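Protein involved in catabolism of external DNA (PDB 2OO3) probably methylates the N6 position of a specific adenine in 23S ribosomal RNA, using S-adenosyl-L-methionine as methyl donor. Local coordinates at residues V17-I21 against V256-L260; L40-S44 against F164-S168. All coordinates share one frame; numbering follows the deposited sequence.

Interaction 1: V17-I21 against V256-L260; sequences VIKHI and VLETL
Val17, Ile18 and Ile21 meet Val256, Leu257 and Leu260 through branched aliphatic groups alone; no flat group faces another across the contact, and the aromatic residues lie beside it: Phe80 is touched by both Ile21 and Leu260, and Tyr83, on helix 81-90, by Val17 and Ile21. The two helix segments run roughly antiparallel, with axes 11.3 Å apart at an angle of 153°, a spacing wide enough for a full layer of side chains. Ile18 does most of the bridging. With CG1 trans to the backbone N (chi1 -180°), its chain reaches across, and CD1 comes within 3.5 Å of Leu257 CD2. The same CD1 lies 4.0 Å from Val256 CG1 and equally far from Leu260 CD1, so one methyl is shared by three residues of the facing helix. On one flank, Ile21 and Val256 point in opposing directions and lie alongside one another, Ile21 CG2 3.8 Å from Val256 CG1. On another, the two branches of Leu260 divide their work: CD1 serves Ile18, while CD2 rests 3.8 Å from Val17 CG1. Ile18 also touches Leu225, and Leu257 touches Ile223, which seats both helices on strand 220-226. Being wholly hydrocarbon and buried, the interface depends on complementary shape and exclusion of water, with no directional bond to fix its register.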
loop_
_atom_site.group_PDB
_atom_site.type_symbol
_atom_site.label_atom_id
_atom_site.label_comp_id
_atom_site.label_asym_id
_atom_site.label_seq_id
_atom_site.Cartn_x
_atom_site.Cartn_y
_atom_site.Cartn_z
ATOM N N VAL A 17 -5.213 6.371 -1.813
ATOM C CA VAL A 17 -5.517 6.092 -3.206
ATOM C C VAL A 17 -4.287 5.535 -3.929
ATOM O O VAL A 17 -4.343 4.436 -4.535
ATOM C CB VAL A 17 -6.069 7.341 -3.947
ATOM C CG1 VAL A 17 -6.201 7.044 -5.469
ATOM C CG2 VAL A 17 -7.419 7.728 -3.367
ATOM N N ILE A 18 -3.160 6.257 -3.849
ATOM C CA ILE A 18 -1.980 5.760 -4.550
ATOM C C ILE A 18 -1.439 4.450 -3.954
ATOM O O ILE A 18 -1.030 3.524 -4.681
ATOM C CB ILE A 18 -0.863 6.816 -4.739
ATOM C CG1 ILE A 18 0.342 6.192 -5.500
ATOM C CG2 ILE A 18 -0.366 7.351 -3.411
ATOM C CD1 ILE A 18 0.010 5.636 -6.949
ATOM N N LYS A 19 -1.456 4.342 -2.639
ATOM C CA LYS A 19 -0.993 3.107 -1.994
ATOM C C LYS A 19 -1.850 1.886 -2.393
ATOM O O LYS A 19 -1.326 0.788 -2.684
ATOM C CB LYS A 19 -0.905 3.342 -0.476
ATOM C CG LYS A 19 -1.415 2.275 0.418
ATOM C CD LYS A 19 -1.397 2.659 1.928
ATOM C CE LYS A 19 -1.587 4.150 2.201
ATOM N NZ LYS A 19 -1.690 4.418 3.666
ATOM N N HIS A 20 -3.165 2.061 -2.419
ATOM C CA HIS A 20 -4.048 0.928 -2.697
ATOM C C HIS A 20 -4.090 0.541 -4.175
ATOM O O HIS A 20 -4.177 -0.627 -4.489
ATOM C CB HIS A 20 -5.446 1.178 -2.140
ATOM C CG HIS A 20 -5.496 1.165 -0.636
ATOM N ND1 HIS A 20 -6.413 1.901 0.084
ATOM C CD2 HIS A 20 -4.756 0.484 0.282
ATOM C CE1 HIS A 20 -6.246 1.673 1.377
ATOM N NE2 HIS A 20 -5.242 0.826 1.524
ATOM N N ILE A 21 -3.992 1.514 -5.079
ATOM C CA ILE A 21 -3.903 1.171 -6.491
ATOM C C ILE A 21 -2.608 0.414 -6.721
ATOM O O ILE A 21 -2.609 -0.599 -7.453
ATOM C CB ILE A 21 -3.941 2.429 -7.407
ATOM C CG1 ILE A 21 -5.283 3.141 -7.209
ATOM C CG2 ILE A 21 -3.713 2.022 -8.884
ATOM C CD1 ILE A 21 -5.367 4.534 -7.888
ATOM N N VAL A 256 -0.686 5.488 -13.957
ATOM C CA VAL A 256 -1.544 5.716 -12.801
ATOM C C VAL A 256 -1.244 7.111 -12.218
ATOM O O VAL A 256 -2.153 7.917 -12.004
ATOM C CB VAL A 256 -1.335 4.633 -11.715
ATOM C CG1 VAL A 256 -2.006 5.061 -10.347
ATOM C CG2 VAL A 256 -1.887 3.258 -12.194
ATOM N N LEU A 257 0.035 7.375 -11.944
ATOM C CA LEU A 257 0.448 8.642 -11.323
ATOM C C LEU A 257 0.090 9.848 -12.185
ATOM O O LEU A 257 -0.379 10.855 -11.654
ATOM C CB LEU A 257 1.950 8.649 -11.007
ATOM C CG LEU A 257 2.417 7.646 -9.939
ATOM C CD1 LEU A 257 3.951 7.465 -9.973
ATOM C CD2 LEU A 257 1.970 8.108 -8.543
ATOM N N GLU A 258 0.291 9.755 -13.505
ATOM C CA GLU A 258 -0.146 10.841 -14.397
ATOM C C GLU A 258 -1.624 11.095 -14.248
ATOM O O GLU A 258 -2.046 12.248 -14.149
ATOM C CB GLU A 258 0.083 10.521 -15.870
ATOM C CG GLU A 258 1.503 10.302 -16.316
ATOM C CD GLU A 258 1.541 10.183 -17.840
ATOM O OE1 GLU A 258 2.579 9.754 -18.390
ATOM O OE2 GLU A 258 0.500 10.538 -18.475
ATOM N N THR A 259 -2.430 10.024 -14.278
ATOM C CA THR A 259 -3.879 10.167 -14.075
ATOM C C THR A 259 -4.229 10.846 -12.741
ATOM O O THR A 259 -5.058 11.769 -12.699
ATOM C CB THR A 259 -4.624 8.807 -14.204
ATOM O OG1 THR A 259 -4.302 8.236 -15.469
ATOM C CG2 THR A 259 -6.102 8.988 -14.148
ATOM N N LEU A 260 -3.612 10.397 -11.655
ATOM C CA LEU A 260 -3.901 10.980 -10.330
ATOM C C LEU A 260 -3.590 12.499 -10.217
ATOM O O LEU A 260 -4.304 13.257 -9.533
ATOM C CB LEU A 260 -3.180 10.177 -9.232
ATOM C CG LEU A 260 -3.699 8.733 -9.089
ATOM C CD1 LEU A 260 -2.936 8.065 -7.967
ATOM C CD2 LEU A 260 -5.236 8.743 -8.784
#

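Interaction 2: L40-S44 against F164-S168; sequences LETHS and FIDPS
Leu40 and Phe164 supply the straighter of two backbone hydrogen bonds: Phe164 N donates to Leu40 O over 2.8 Å, with an angle of 171° at the hydrogen. The second, from Thr42 N to Phe164 O at 3.4 Å, is weak, and the two strands part beyond it. A water then fills in, receiving the N-H groups of His43 and Asp166 and donating to Phe164 O at 2.7 Å, so it bonds to both segments where direct pairing has ended. Parallel strands 38-41 and 161-165 are central neighbours in the Rossmann-like sheet of class I methyltransferases, and their C-terminal ends are where such enzymes build the active site. Here Asp166-Pro167-Ser168 opens a sequence resembling the Asp-Pro-Pro-Tyr motif of N6-adenine methyltransferases. Asp166, the predicted proton acceptor, has Lys19 of helix 14-30 as its salt-bridge partner, and His43 is predicted to bind S-adenosyl-L-methionine. Among the side chains, a CH-pi contact brings Pro167 CA over the His43 ring, 3.6 Å from its centroid and 6° off the normal. Thr42 OG1, set between its backbone N and carbonyl carbon (chi1 47°), restrains that ring through a 3.0 Å hydrogen bond with His43 ND1, either donating, and packs 3.3 Å from Ile165 CG2. Glu41 CG lies 4.2 Å from Phe164 CB, at the ring's edge near its plane.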
loop_
_atom_site.group_PDB
_atom_site.type_symbol
_atom_site.label_atom_id
_atom_site.label_comp_id
_atom_site.label_asym_id
_atom_site.label_seq_id
_atom_site.Cartn_x
_atom_site.Cartn_y
_atom_site.Cartn_z
ATOM N N LEU A 40 1.851 -10.838 3.451
ATOM C CA LEU A 40 2.061 -10.344 4.824
ATOM C C LEU A 40 1.838 -8.830 4.934
ATOM O O LEU A 40 2.499 -8.048 4.216
ATOM C CB LEU A 40 3.487 -10.717 5.299
ATOM C CG LEU A 40 3.989 -10.095 6.607
ATOM C CD1 LEU A 40 3.123 -10.580 7.772
ATOM C CD2 LEU A 40 5.410 -10.507 6.805
ATOM N N GLU A 41 0.920 -8.417 5.819
ATOM C CA GLU A 41 0.789 -7.015 6.176
ATOM C C GLU A 41 1.273 -6.769 7.571
ATOM O O GLU A 41 0.835 -7.430 8.512
ATOM C CB GLU A 41 -0.650 -6.514 6.063
ATOM C CG GLU A 41 -1.120 -6.251 4.658
ATOM C CD GLU A 41 -2.558 -5.731 4.646
ATOM O OE1 GLU A 41 -3.291 -5.917 3.652
ATOM O OE2 GLU A 41 -2.948 -5.147 5.672
ATOM N N THR A 42 2.157 -5.783 7.719
ATOM C CA THR A 42 2.732 -5.443 9.031
ATOM C C THR A 42 1.792 -4.512 9.843
ATOM O O THR A 42 1.817 -4.506 11.066
ATOM C CB THR A 42 4.122 -4.735 8.838
ATOM O OG1 THR A 42 3.981 -3.718 7.837
ATOM C CG2 THR A 42 5.214 -5.704 8.326
ATOM N N HIS A 43 0.976 -3.707 9.168
ATOM C CA HIS A 43 0.117 -2.727 9.851
ATOM C C HIS A 43 -1.267 -2.791 9.175
ATOM O O HIS A 43 -1.586 -1.929 8.312
ATOM C CB HIS A 43 0.645 -1.288 9.691
ATOM C CG HIS A 43 2.018 -1.031 10.240
ATOM N ND1 HIS A 43 3.169 -1.416 9.586
ATOM C CD2 HIS A 43 2.424 -0.355 11.345
ATOM C CE1 HIS A 43 4.228 -1.019 10.283
ATOM N NE2 HIS A 43 3.804 -0.383 11.361
ATOM N N SER A 44 -2.089 -3.782 9.519
ATOM C CA SER A 44 -3.345 -4.000 8.796
ATOM C C SER A 44 -4.510 -3.045 9.102
ATOM O O SER A 44 -5.440 -2.934 8.298
ATOM C CB SER A 44 -3.814 -5.445 8.987
ATOM O OG SER A 44 -2.781 -6.317 8.597
ATOM N N PHE A 164 3.651 -6.139 2.470
ATOM C CA PHE A 164 3.065 -4.814 2.280
ATOM C C PHE A 164 3.106 -4.109 3.608
ATOM O O PHE A 164 2.446 -4.514 4.554
ATOM C CB PHE A 164 1.604 -4.917 1.764
ATOM C CG PHE A 164 0.999 -3.601 1.356
ATOM C CD1 PHE A 164 1.391 -2.957 0.152
ATOM C CD2 PHE A 164 0.023 -3.013 2.139
ATOM C CE1 PHE A 164 0.810 -1.724 -0.224
ATOM C CE2 PHE A 164 -0.554 -1.772 1.776
ATOM C CZ PHE A 164 -0.165 -1.136 0.596
ATOM N N ILE A 165 3.921 -3.053 3.659
ATOM C CA ILE A 165 4.246 -2.351 4.900
ATOM C C ILE A 165 3.708 -0.935 4.902
ATOM O O ILE A 165 4.170 -0.086 4.129
ATOM C CB ILE A 165 5.786 -2.347 5.089
ATOM C CG1 ILE A 165 6.298 -3.801 5.068
ATOM C CG2 ILE A 165 6.147 -1.672 6.404
ATOM C CD1 ILE A 165 7.773 -3.969 4.843
ATOM N N ASP A 166 2.722 -0.677 5.765
ATOM C CA ASP A 166 2.053 0.624 5.790
ATOM C C ASP A 166 2.130 1.287 7.172
ATOM O O ASP A 166 1.125 1.402 7.853
ATOM C CB ASP A 166 0.605 0.454 5.308
ATOM C CG ASP A 166 -0.132 1.773 5.133
ATOM O OD1 ASP A 166 0.522 2.860 5.018
ATOM O OD2 ASP A 166 -1.388 1.701 5.121
ATOM N N PRO A 167 3.326 1.765 7.579
ATOM C CA PRO A 167 3.458 2.350 8.930
ATOM C C PRO A 167 2.753 3.679 9.052
ATOM O O PRO A 167 2.537 4.338 8.031
ATOM C CB PRO A 167 4.984 2.556 9.098
ATOM C CG PRO A 167 5.625 1.807 7.922
ATOM C CD PRO A 167 4.600 1.811 6.833
ATOM N N SER A 168 2.384 4.059 10.285
ATOM C CA SER A 168 1.853 5.406 10.552
ATOM C C SER A 168 2.925 6.511 10.642
ATOM O O SER A 168 2.613 7.677 10.381
ATOM C CB SER A 168 1.017 5.407 11.833
ATOM O OG SER A 168 1.852 5.339 12.990
HETATM O O HOH W 1 1.009 -3.009 6.206
#

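In the fold
Starting at the N terminus, helix 14-30 supplies the first half of interaction 1 and leads into strand 38-41, the first half of interaction 2. Interaction 2 closes its loop when the chain returns along strand 161-165, some 120 residues later. Interaction 1 closes only at helix 249-263, so the smaller loop is nested inside the larger. The inner closure joins two central strands of the sheet; the outer one ties the N-terminal helix to a helix near the C terminus. The two contacts, with centres about 18 Å apart, are joined by Lys19, which reaches from helix 14-30 to Asp166 and whose CG packs 3.6 Å from Phe164 CZ.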